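Local atomic coordinates of ribokinase (Arabidopsis thaliana, PDB entry 6ILS), a protein that phosphorylates D-ribose at O-5 with ATP and a divalent cation, magnesium most likely, giving D-ribose 5-phosphate. Residues S298-R302 with K303-K307; D128-E131 with I132-N135; E205-S208 with Q209-K213; L186-E190 with T191-R195. All blocks are in the same frame, centred on the assembly; numbering follows the deposited sequence.

Interaction 1. Residues S298-R302 with K303-K307; sequences SMPDR and KSVLK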
loop_
_atom_site.group_PDB
_atom_site.type_symbol
_atom_site.label_atom_id
_atom_site.label_comp_id
_atom_site.label_asym_id
_atom_site.label_seq_id
_atom_site.Cartn_x
_atom_site.Cartn_y
_atom_site.Cartn_z
ATOM N N SER B 298 8.040 15.723 -7.518
ATOM C CA SER B 298 7.793 16.933 -8.298
ATOM C C SER B 298 8.374 18.206 -7.673
ATOM O O SER B 298 8.284 19.284 -8.264
ATOM C CB SER B 298 6.287 17.144 -8.500
ATOM O OG SER B 298 5.682 17.512 -7.269
ATOM N N MET B 299 8.930 18.094 -6.478
ATOM C CA MET B 299 9.443 19.305 -5.803
ATOM C C MET B 299 10.586 19.924 -6.600
ATOM O O MET B 299 11.505 19.233 -6.935
ATOM C CB MET B 299 9.888 19.057 -4.372
ATOM C CG MET B 299 9.281 20.063 -3.445
ATOM S SD MET B 299 7.605 19.575 -3.137
ATOM C CE MET B 299 7.973 17.983 -2.444
ATOM N N PRO B 300 10.554 21.237 -6.868
ATOM C CA PRO B 300 11.592 21.855 -7.650
ATOM C C PRO B 300 12.825 22.281 -6.853
ATOM O O PRO B 300 12.740 22.532 -5.724
ATOM C CB PRO B 300 10.875 23.098 -8.168
ATOM C CG PRO B 300 9.980 23.477 -7.037
ATOM C CD PRO B 300 9.508 22.162 -6.480
ATOM N N ASP B 301 13.960 22.373 -7.534
ATOM C CA ASP B 301 15.169 22.902 -6.865
ATOM C C ASP B 301 15.100 24.428 -6.861
ATOM O O ASP B 301 14.405 24.979 -7.663
ATOM C CB ASP B 301 16.468 22.367 -7.467
ATOM C CG ASP B 301 16.745 22.821 -8.880
ATOM O OD1 ASP B 301 16.020 23.675 -9.385
ATOM O OD2 ASP B 301 17.683 22.291 -9.455
ATOM N N ARG B 302 15.857 25.055 -5.976
ATOM C CA ARG B 302 15.830 26.520 -5.837
ATOM C C ARG B 302 16.159 27.243 -7.150
ATOM O O ARG B 302 15.488 28.186 -7.456
ATOM C CB ARG B 302 16.769 27.004 -4.738
ATOM C CG ARG B 302 16.749 28.515 -4.666
ATOM C CD ARG B 302 17.655 29.151 -3.668
ATOM N NE ARG B 302 17.155 28.674 -2.426
ATOM C CZ ARG B 302 16.688 29.445 -1.495
ATOM N NH1 ARG B 302 16.713 30.754 -1.643
ATOM N NH2 ARG B 302 16.262 28.891 -0.394
ATOM N N LYS B 303 17.184 26.804 -7.867
ATOM C CA LYS B 303 17.574 27.499 -9.123
ATOM C C LYS B 303 16.389 27.573 -10.086
ATOM O O LYS B 303 16.228 28.579 -10.714
ATOM C CB LYS B 303 18.695 26.770 -9.867
ATOM C CG LYS B 303 19.766 26.124 -9.030
ATOM C CD LYS B 303 20.829 25.446 -9.859
ATOM C CE LYS B 303 20.902 23.961 -9.618
ATOM N NZ LYS B 303 20.055 23.232 -10.577
ATOM N N SER B 304 15.643 26.488 -10.232
ATOM C CA SER B 304 14.495 26.479 -11.162
ATOM C C SER B 304 13.451 27.503 -10.713
ATOM O O SER B 304 12.941 28.191 -11.544
ATOM C CB SER B 304 13.906 25.115 -11.256
ATOM O OG SER B 304 14.889 24.157 -11.560
ATOM N N VAL B 305 13.173 27.557 -9.415
ATOM C CA VAL B 305 12.168 28.530 -8.909
ATOM C C VAL B 305 12.648 29.942 -9.253
ATOM O O VAL B 305 11.898 30.702 -9.767
ATOM C CB VAL B 305 11.913 28.383 -7.397
ATOM C CG1 VAL B 305 10.929 29.417 -6.933
ATOM C CG2 VAL B 305 11.456 26.992 -7.034
ATOM N N LEU B 306 13.917 30.218 -8.993
ATOM C CA LEU B 306 14.446 31.568 -9.283
ATOM C C LEU B 306 14.419 31.835 -10.795
ATOM O O LEU B 306 14.167 32.946 -11.161
ATOM C CB LEU B 306 15.855 31.703 -8.713
ATOM C CG LEU B 306 15.965 31.666 -7.194
ATOM C CD1 LEU B 306 17.407 31.815 -6.762
ATOM C CD2 LEU B 306 15.115 32.746 -6.561
ATOM N N LYS B 307 14.666 30.827 -11.617
ATOM C CA LYS B 307 14.655 31.035 -13.085
ATOM C C LYS B 307 13.226 31.351 -13.518
ATOM O O LYS B 307 13.055 32.228 -14.295
ATOM C CB LYS B 307 15.208 29.819 -13.819
ATOM C CG LYS B 307 15.479 30.020 -15.299
ATOM C CD LYS B 307 15.860 28.751 -16.020
ATOM C CE LYS B 307 16.340 28.950 -17.445
ATOM N NZ LYS B 307 15.993 27.818 -18.332
HETATM O O HOH W 1 13.480 21.633 -10.405
#
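Asp301 reaches forward to Ser304 as the N-cap of helix 302-312, the C-terminal helix of this PfkB-family kinase. From CB, chi1 (67°) tucks CG between the backbone N and the carbonyl carbon. That turn brings the carboxylate over the first helical turn. OD1 takes the capping bond from Ser304 N at 3.0 Å, on its syn side but 30° out of the carboxylate plane. Ser304 OG also donates to Asp301 OD1, but the 2.5 Å is unusually short and its exact length doubtful. The second oxygen, OD2, forms a salt bridge with Lys303 NZ at 2.8 Å; the ammonium sits above the carboxylate plane. Backbone N, hydroxyl and ammonium all approach the carboxylate, and its negative charge lies where the helix dipole would probably favour it. Behind the cap, Pro300 CG rests on Val305 CG2 at 3.8 Å. Val305 also packs on Phe281 and Ala284. Arg302 leaves the cap, its guanidinium paired with Glu271, while its carbonyl accepts a near-straight helical bond from Leu306 N, after a weak one from Val305 N to Asp301 O. A water closes the cap: it accepts from Asp301 N at 3.0 Å and donates to Ser304 OG at 3.1 Å.

Interaction 2. Residues D128-E131 with I132-N135; sequences DDLE and IVRN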
loop_
_atom_site.group_PDB
_atom_site.type_symbol
_atom_site.label_atom_id
_atom_site.label_comp_id
_atom_site.label_asym_id
_atom_site.label_seq_id
_atom_site.Cartn_x
_atom_site.Cartn_y
_atom_site.Cartn_z
ATOM N N ASP B 128 13.447 17.283 24.758
ATOM C CA ASP B 128 14.437 17.126 23.707
ATOM C C ASP B 128 13.780 16.542 22.469
ATOM O O ASP B 128 14.443 16.297 21.462
ATOM C CB ASP B 128 15.618 16.272 24.175
ATOM C CG ASP B 128 16.768 17.122 24.730
ATOM O OD1 ASP B 128 17.457 17.798 23.933
ATOM O OD2 ASP B 128 16.977 17.124 25.964
ATOM N N ASP B 129 12.470 16.322 22.551
ATOM C CA ASP B 129 11.651 16.266 21.347
ATOM C C ASP B 129 11.437 17.697 20.893
ATOM O O ASP B 129 11.426 17.982 19.701
ATOM C CB ASP B 129 10.295 15.593 21.578
ATOM C CG ASP B 129 10.410 14.117 21.911
ATOM O OD1 ASP B 129 11.084 13.382 21.155
ATOM O OD2 ASP B 129 9.776 13.689 22.900
ATOM N N LEU B 130 11.276 18.589 21.871
ATOM C CA LEU B 130 10.996 20.000 21.625
ATOM C C LEU B 130 12.239 20.857 21.448
ATOM O O LEU B 130 12.127 22.039 21.138
ATOM C CB LEU B 130 10.166 20.584 22.765
ATOM C CG LEU B 130 8.750 20.055 22.958
ATOM C CD1 LEU B 130 8.109 20.715 24.169
ATOM C CD2 LEU B 130 7.910 20.275 21.705
ATOM N N GLU B 131 13.418 20.284 21.654
ATOM C CA GLU B 131 14.643 21.063 21.503
ATOM C C GLU B 131 14.810 21.556 20.067
ATOM O O GLU B 131 15.307 22.660 19.837
ATOM C CB GLU B 131 15.870 20.249 21.911
ATOM C CG GLU B 131 16.126 19.039 21.018
ATOM C CD GLU B 131 17.576 18.599 21.025
ATOM O OE1 GLU B 131 18.412 19.309 21.632
ATOM O OE2 GLU B 131 17.876 17.544 20.420
ATOM N N ILE B 132 14.388 20.745 19.099
ATOM C CA ILE B 132 14.601 21.110 17.708
ATOM C C ILE B 132 13.673 22.255 17.322
ATOM O O ILE B 132 14.091 23.145 16.585
ATOM C CB ILE B 132 14.416 19.902 16.739
ATOM C CG1 ILE B 132 14.793 20.300 15.306
ATOM C CG2 ILE B 132 13.017 19.323 16.813
ATOM C CD1 ILE B 132 16.157 20.947 15.181
ATOM N N VAL B 133 12.446 22.264 17.847
ATOM C CA VAL B 133 11.520 23.341 17.521
ATOM C C VAL B 133 11.969 24.624 18.209
ATOM O O VAL B 133 11.809 25.718 17.667
ATOM C CB VAL B 133 10.046 22.997 17.889
ATOM C CG1 VAL B 133 9.662 21.635 17.313
ATOM C CG2 VAL B 133 9.798 23.027 19.380
ATOM N N ARG B 134 12.585 24.489 19.379
ATOM C CA ARG B 134 13.112 25.653 20.074
ATOM C C ARG B 134 14.323 26.259 19.362
ATOM O O ARG B 134 14.661 27.423 19.583
ATOM C CB ARG B 134 13.465 25.285 21.523
ATOM C CG ARG B 134 12.228 25.049 22.375
ATOM C CD ARG B 134 12.575 24.915 23.837
ATOM N NE ARG B 134 11.396 24.633 24.648
ATOM C CZ ARG B 134 11.123 23.449 25.191
ATOM N NH1 ARG B 134 10.025 23.296 25.920
ATOM N NH2 ARG B 134 11.955 22.425 25.021
ATOM N N ASN B 135 14.977 25.479 18.509
ATOM C CA ASN B 135 16.103 25.998 17.728
ATOM C C ASN B 135 15.722 26.398 16.304
ATOM O O ASN B 135 16.584 26.787 15.520
ATOM C CB ASN B 135 17.240 24.973 17.661
ATOM C CG ASN B 135 17.922 24.767 18.997
ATOM O OD1 ASN B 135 17.763 25.566 19.918
ATOM N ND2 ASN B 135 18.703 23.697 19.102
#
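Leu130 lies under the guanidinium of Arg134, one helical turn further on. Glu131 and Leu130 bury the most surface here, in the short, weakly bonded helical turn around 131-134. For Arg134, chi1 (-71°) sets CG beside the backbone N, and the chain then runs extended from CG to NE back toward Leu130. This lays one face of the guanidinium over Leu130 CB, with NH2 at 3.4 Å from that carbon. Leu130 CD1 lies near Arg134 NH1 at 3.7 Å. The other Leu130 branch, CD2, meets Val133 CG2 at 4.1 Å. The Leu130 carbonyl accepts from Arg134 N at 3.1 Å, with the donor tilted 21° from the carbonyl plane. Glu131 takes part mainly through its backbone: its O receives a weak bond from Asn135 N. Its CG sits between the backbone N and the carbonyl carbon (chi1 65°), close over Ile132 N, and its carboxylate is bonded to Tyr86. The buried faces of Leu130 and Val133 pack on Ala156 of helix 147-158, and Ile132 packs on strands 5-8 and 56-63. The turn therefore joins the main sheet to a covering helix, away from the ribose and ATP sites. Arg134 combines two roles: a salt bridge to Asp127 meets its charge, while the flat guanidinium face lies over an aliphatic carbon.

Interaction 3. Residues E205-S208 with Q209-K213; sequences EQIS and QAVAK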
loop_
_atom_site.group_PDB
_atom_site.type_symbol
_atom_site.label_atom_id
_atom_site.label_comp_id
_atom_site.label_asym_id
_atom_site.label_seq_id
_atom_site.Cartn_x
_atom_site.Cartn_y
_atom_site.Cartn_z
ATOM N N GLU B 205 -14.386 39.586 -1.764
ATOM C CA GLU B 205 -15.016 40.265 -0.639
ATOM C C GLU B 205 -15.363 39.260 0.458
ATOM O O GLU B 205 -15.060 39.481 1.623
ATOM C CB GLU B 205 -16.274 41.011 -1.077
ATOM C CG GLU B 205 -17.025 41.660 0.072
ATOM C CD GLU B 205 -16.252 42.806 0.712
ATOM O OE1 GLU B 205 -15.325 43.350 0.062
ATOM O OE2 GLU B 205 -16.575 43.162 1.868
ATOM N N GLN B 206 -16.007 38.162 0.072
ATOM C CA GLN B 206 -16.349 37.093 1.015
ATOM C C GLN B 206 -15.106 36.519 1.699
ATOM O O GLN B 206 -15.086 36.309 2.913
ATOM C CB GLN B 206 -17.117 35.978 0.297
ATOM C CG GLN B 206 -18.563 36.355 -0.020
ATOM C CD GLN B 206 -19.316 35.280 -0.781
ATOM O OE1 GLN B 206 -18.722 34.389 -1.390
ATOM N NE2 GLN B 206 -20.643 35.368 -0.755
ATOM N N ILE B 207 -14.065 36.282 0.912
ATOM C CA ILE B 207 -12.813 35.758 1.468
ATOM C C ILE B 207 -12.242 36.733 2.487
ATOM O O ILE B 207 -11.844 36.341 3.567
ATOM C CB ILE B 207 -11.790 35.472 0.353
ATOM C CG1 ILE B 207 -12.268 34.282 -0.490
ATOM C CG2 ILE B 207 -10.407 35.235 0.930
ATOM C CD1 ILE B 207 -11.504 34.086 -1.797
ATOM N N SER B 208 -12.234 38.020 2.156
ATOM C CA SER B 208 -11.716 39.032 3.073
ATOM C C SER B 208 -12.488 39.074 4.384
ATOM O O SER B 208 -11.911 39.299 5.452
ATOM C CB SER B 208 -11.753 40.416 2.406
ATOM O OG SER B 208 -11.054 40.369 1.172
ATOM N N GLN B 209 -13.793 38.854 4.302
ATOM C CA GLN B 209 -14.617 38.840 5.499
ATOM C C GLN B 209 -14.456 37.523 6.263
ATOM O O GLN B 209 -14.542 37.496 7.494
ATOM C CB GLN B 209 -16.082 39.091 5.138
ATOM C CG GLN B 209 -16.337 40.538 4.720
ATOM C CD GLN B 209 -15.551 41.530 5.569
ATOM O OE1 GLN B 209 -15.836 41.723 6.752
ATOM N NE2 GLN B 209 -14.541 42.154 4.966
ATOM N N ALA B 210 -14.216 36.433 5.540
ATOM C CA ALA B 210 -13.913 35.178 6.221
ATOM C C ALA B 210 -12.595 35.333 6.983
ATOM O O ALA B 210 -12.466 34.851 8.113
ATOM C CB ALA B 210 -13.852 34.022 5.230
ATOM N N VAL B 211 -11.636 36.042 6.376
ATOM C CA VAL B 211 -10.344 36.314 6.999
ATOM C C VAL B 211 -10.472 37.248 8.204
ATOM O O VAL B 211 -9.784 37.075 9.218
ATOM C CB VAL B 211 -9.335 36.924 5.969
ATOM C CG1 VAL B 211 -8.118 37.502 6.679
ATOM C CG2 VAL B 211 -8.923 35.862 4.916
ATOM N N ALA B 212 -11.345 38.246 8.097
ATOM C CA ALA B 212 -11.635 39.116 9.238
ATOM C C ALA B 212 -12.125 38.271 10.427
ATOM O O ALA B 212 -11.738 38.515 11.567
ATOM C CB ALA B 212 -12.669 40.185 8.856
ATOM N N LYS B 213 -12.965 37.276 10.148
ATOM C CA LYS B 213 -13.364 36.304 11.169
ATOM C C LYS B 213 -12.141 35.597 11.759
ATOM O O LYS B 213 -12.071 35.394 12.967
ATOM C CB LYS B 213 -14.324 35.270 10.593
#
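Glu205 and Gln209 stand side by side on one face of helix 204-216, an alpha-helix that flanks the main sheet of the ribokinase fold. Both side chains point the same way, and their flat ends are nearly parallel, with 8° between the carboxylate and amide planes. Each is bent at chi2. Glu205 starts with CG opposite the backbone N (chi1 176°) and then turns through chi2 of 67°. Gln209 starts differently, with CG opposite the carbonyl carbon and beside the backbone N, and its bend turns the amide back over Ser208. Its NE2 lies 3.7 Å from Ser208 C. The same nitrogen is 3.8 Å from Glu205 OE2, so the two polar ends are neighbours rather than a close pair. On the buried face Ile207 CG2 meets Val211 CG2 at 4.3 Å. Val211 has CG1 opposite the backbone N, which leaves CG2 beside that N and directed back to the preceding turn. Phe234 of strand 231-235 touches Ile207, Ser208 and Val211, and Val211 also packs on strand 221-225. Ser208 OG turns back to bond Phe204 O. Four regular backbone bonds link the two halves of the segment, from Gln209 N through Ala212 N. Val211 CG2 also comes to 3.3 Å from Ile207 O, the carbonyl that accepts the bond from Val211 N.

Interaction 4. Residues L186-E190 with T191-R195; sequences LSPNE and TELSR. With ATP (adenosine-5'-triphosphate), chain E.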
loop_
_atom_site.group_PDB
_atom_site.type_symbol
_atom_site.label_atom_id
_atom_site.label_comp_id
_atom_site.label_asym_id
_atom_site.label_seq_id
_atom_site.Cartn_x
_atom_site.Cartn_y
_atom_site.Cartn_z
ATOM N N LEU B 186 -1.902 31.402 9.611
ATOM C CA LEU B 186 -2.827 30.346 9.258
ATOM C C LEU B 186 -2.846 30.229 7.734
ATOM O O LEU B 186 -2.945 31.252 7.044
ATOM C CB LEU B 186 -4.238 30.649 9.795
ATOM C CG LEU B 186 -5.278 29.547 9.605
ATOM C CD1 LEU B 186 -4.972 28.371 10.530
ATOM C CD2 LEU B 186 -6.701 30.074 9.868
ATOM N N SER B 187 -2.746 29.017 7.194
ATOM C CA SER B 187 -2.780 28.885 5.733
ATOM C C SER B 187 -3.835 27.893 5.234
ATOM O O SER B 187 -3.565 26.701 5.076
ATOM C CB SER B 187 -1.382 28.499 5.200
ATOM O OG SER B 187 -1.325 28.620 3.774
ATOM N N PRO B 188 -5.058 28.392 4.982
ATOM C CA PRO B 188 -6.144 27.599 4.421
ATOM C C PRO B 188 -6.305 27.815 2.931
ATOM O O PRO B 188 -5.921 28.873 2.431
ATOM C CB PRO B 188 -7.371 28.154 5.136
ATOM C CG PRO B 188 -7.055 29.622 5.214
ATOM C CD PRO B 188 -5.539 29.715 5.427
ATOM N N ASN B 189 -6.896 26.849 2.243
ATOM C CA ASN B 189 -7.431 27.129 0.925
ATOM C C ASN B 189 -8.844 27.691 1.086
ATOM O O ASN B 189 -9.292 27.940 2.209
ATOM C CB ASN B 189 -7.420 25.887 0.015
ATOM C CG ASN B 189 -8.285 24.744 0.528
ATOM O OD1 ASN B 189 -9.181 24.927 1.351
ATOM N ND2 ASN B 189 -8.015 23.549 0.023
ATOM N N GLU B 190 -9.524 27.905 -0.036
ATOM C CA GLU B 190 -10.873 28.472 -0.038
ATOM C C GLU B 190 -11.864 27.623 0.747
ATOM O O GLU B 190 -12.649 28.136 1.546
ATOM C CB GLU B 190 -11.380 28.632 -1.473
ATOM C CG GLU B 190 -10.575 29.619 -2.294
ATOM C CD GLU B 190 -11.068 29.742 -3.726
ATOM O OE1 GLU B 190 -12.160 30.318 -3.940
ATOM O OE2 GLU B 190 -10.359 29.256 -4.634
ATOM N N THR B 191 -11.832 26.322 0.505
ATOM C CA THR B 191 -12.775 25.411 1.146
ATOM C C THR B 191 -12.500 25.279 2.648
ATOM O O THR B 191 -13.424 25.269 3.460
ATOM C CB THR B 191 -12.728 24.050 0.477
ATOM O OG1 THR B 191 -12.990 24.220 -0.921
ATOM C CG2 THR B 191 -13.768 23.107 1.083
ATOM N N GLU B 192 -11.226 25.204 3.019
ATOM C CA GLU B 192 -10.850 25.124 4.424
ATOM C C GLU B 192 -11.198 26.404 5.159
ATOM O O GLU B 192 -11.603 26.370 6.322
ATOM C CB GLU B 192 -9.355 24.822 4.564
ATOM C CG GLU B 192 -9.020 23.429 4.061
ATOM C CD GLU B 192 -7.555 23.232 3.710
ATOM O OE1 GLU B 192 -6.758 24.197 3.788
ATOM O OE2 GLU B 192 -7.217 22.084 3.354
ATOM N N LEU B 193 -11.049 27.538 4.481
ATOM C CA LEU B 193 -11.356 28.819 5.100
ATOM C C LEU B 193 -12.857 28.941 5.344
ATOM O O LEU B 193 -13.279 29.455 6.371
ATOM C CB LEU B 193 -10.873 29.975 4.225
ATOM C CG LEU B 193 -11.197 31.398 4.689
ATOM C CD1 LEU B 193 -10.521 31.747 6.000
ATOM C CD2 LEU B 193 -10.786 32.380 3.577
ATOM N N SER B 194 -13.646 28.464 4.386
ATOM C CA SER B 194 -15.103 28.461 4.510
ATOM C C SER B 194 -15.584 27.499 5.593
ATOM O O SER B 194 -16.465 27.838 6.384
ATOM C CB SER B 194 -15.750 28.089 3.177
ATOM O OG SER B 194 -17.152 27.938 3.323
ATOM N N ARG B 195 -15.020 26.292 5.614
ATOM C CA ARG B 195 -15.372 25.311 6.636
ATOM C C ARG B 195 -15.067 25.840 8.033
ATOM O O ARG B 195 -15.918 25.776 8.924
ATOM C CB ARG B 195 -14.629 23.996 6.411
ATOM C CG ARG B 195 -14.983 22.922 7.423
ATOM C CD ARG B 195 -13.882 21.884 7.514
ATOM N NE ARG B 195 -13.407 21.500 6.191
ATOM C CZ ARG B 195 -12.124 21.369 5.862
ATOM N NH1 ARG B 195 -11.801 21.021 4.624
ATOM N NH2 ARG B 195 -11.167 21.587 6.764
HETATM P PG ATP E . -4.419 23.193 -1.418
HETATM O O1G ATP E . -4.038 23.544 -0.026
HETATM O O2G ATP E . -3.590 22.021 -1.922
HETATM O O3G ATP E . -5.855 22.777 -1.501
HETATM P PB ATP E . -5.116 24.980 -3.474
HETATM O O1B ATP E . -4.573 26.216 -4.045
HETATM O O2B ATP E . -6.462 25.284 -3.000
HETATM O O3B ATP E . -4.175 24.517 -2.290
HETATM P PA ATP E . -4.707 23.515 -5.952
HETATM O O1A ATP E . -5.724 24.054 -6.953
HETATM O O2A ATP E . -4.476 22.046 -6.197
HETATM O O3A ATP E . -5.248 23.722 -4.478
HETATM O "O5'" ATP E . -3.348 24.267 -6.152
HETATM C "C5'" ATP E . -2.266 24.032 -5.272
HETATM C "C4'" ATP E . -1.145 25.107 -5.597
HETATM O "O4'" ATP E . -0.769 25.009 -7.092
HETATM C "C3'" ATP E . -1.618 26.266 -5.422
HETATM O "O3'" ATP E . -0.609 27.138 -4.882
HETATM C "C2'" ATP E . -2.059 26.838 -6.916
HETATM O "O2'" ATP E . -2.062 28.292 -6.835
HETATM C "C1'" ATP E . -1.221 26.346 -7.734
HETATM N N9 ATP E . -1.894 25.954 -8.987
HETATM C C8 ATP E . -3.018 25.290 -9.387
HETATM N N7 ATP E . -3.037 25.293 -10.747
HETATM C C5 ATP E . -1.916 25.953 -11.187
HETATM C C6 ATP E . -1.449 26.239 -12.469
HETATM N N6 ATP E . -2.059 25.901 -13.725
HETATM N N1 ATP E . -0.311 26.915 -12.617
HETATM C C2 ATP E . 0.412 27.317 -11.513
HETATM N N3 ATP E . -0.029 27.041 -10.259
HETATM C C4 ATP E . -1.205 26.357 -10.103
#
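Asn189 and Glu192 exchange side-chain to backbone bonds in both directions. Asn189 OD1 accepts from Glu192 N at 2.7 Å, with the donor nearly in line with the side-chain C=O (176°). In return Asn189 N donates to Glu192 OE1 at 3.1 Å, approaching from above the carboxylate plane. With chi1 at 62°, the Asn189 amide swings back over the helix start. There it stacks on the Glu192 carboxylate, the two planes 29° apart. Together these bonds make a capping box at the start of helix 190-197, just after strand 185-187 of the main sheet. Regular helical bonds follow it, from Leu193 N to Asn189 O and from Ser194 N to Glu190 O.

The ligand bond uses the other end of the same amide. Asn189 ND2 donates to O3G of the ATP gamma-phosphate at 2.8 Å. With OD1 held by the helix start, the amide's rotation is fixed and ND2 is presented to the phosphate. Asn189 CB also lies near ATP O2B, at 3.2 Å.

Apolar contacts flank the cap. Pro188 CG meets Leu193 CB at 4.0 Å, and Pro188 CB packs against Glu192 CB at 3.9 Å. Val168 of strand 164-170 touches both Pro188 and Glu192.

A charged group lies within the helix. Glu192 CA sits over one face of the Arg195 guanidinium, offset toward its edge, and Arg195 NH1 pairs with Asp172.

In the fold
Along the chain the order is interaction 2, interaction 4, interaction 3, interaction 1. Interactions 3 and 4 are close, their centres about 11 Å apart. They lie on consecutive helices, 190-197 and 204-216, where Leu193 packs against Ala210, Ile207 and Val211. This joins the helix that starts at the ATP phosphates to its neighbour. Interaction 2 lies about 29 Å from interactions 1 and 4, between centres. It packs against strands 5-8 and 56-63 of the nine-strand sheet, to which strand 185-187 of interaction 4 also belongs. Interaction 1 begins the C-terminal helix, 302-312. Interaction 4 thus binds ATP directly, interaction 1 lies near the bound sodium ion, and interaction 2 lies away from these sites.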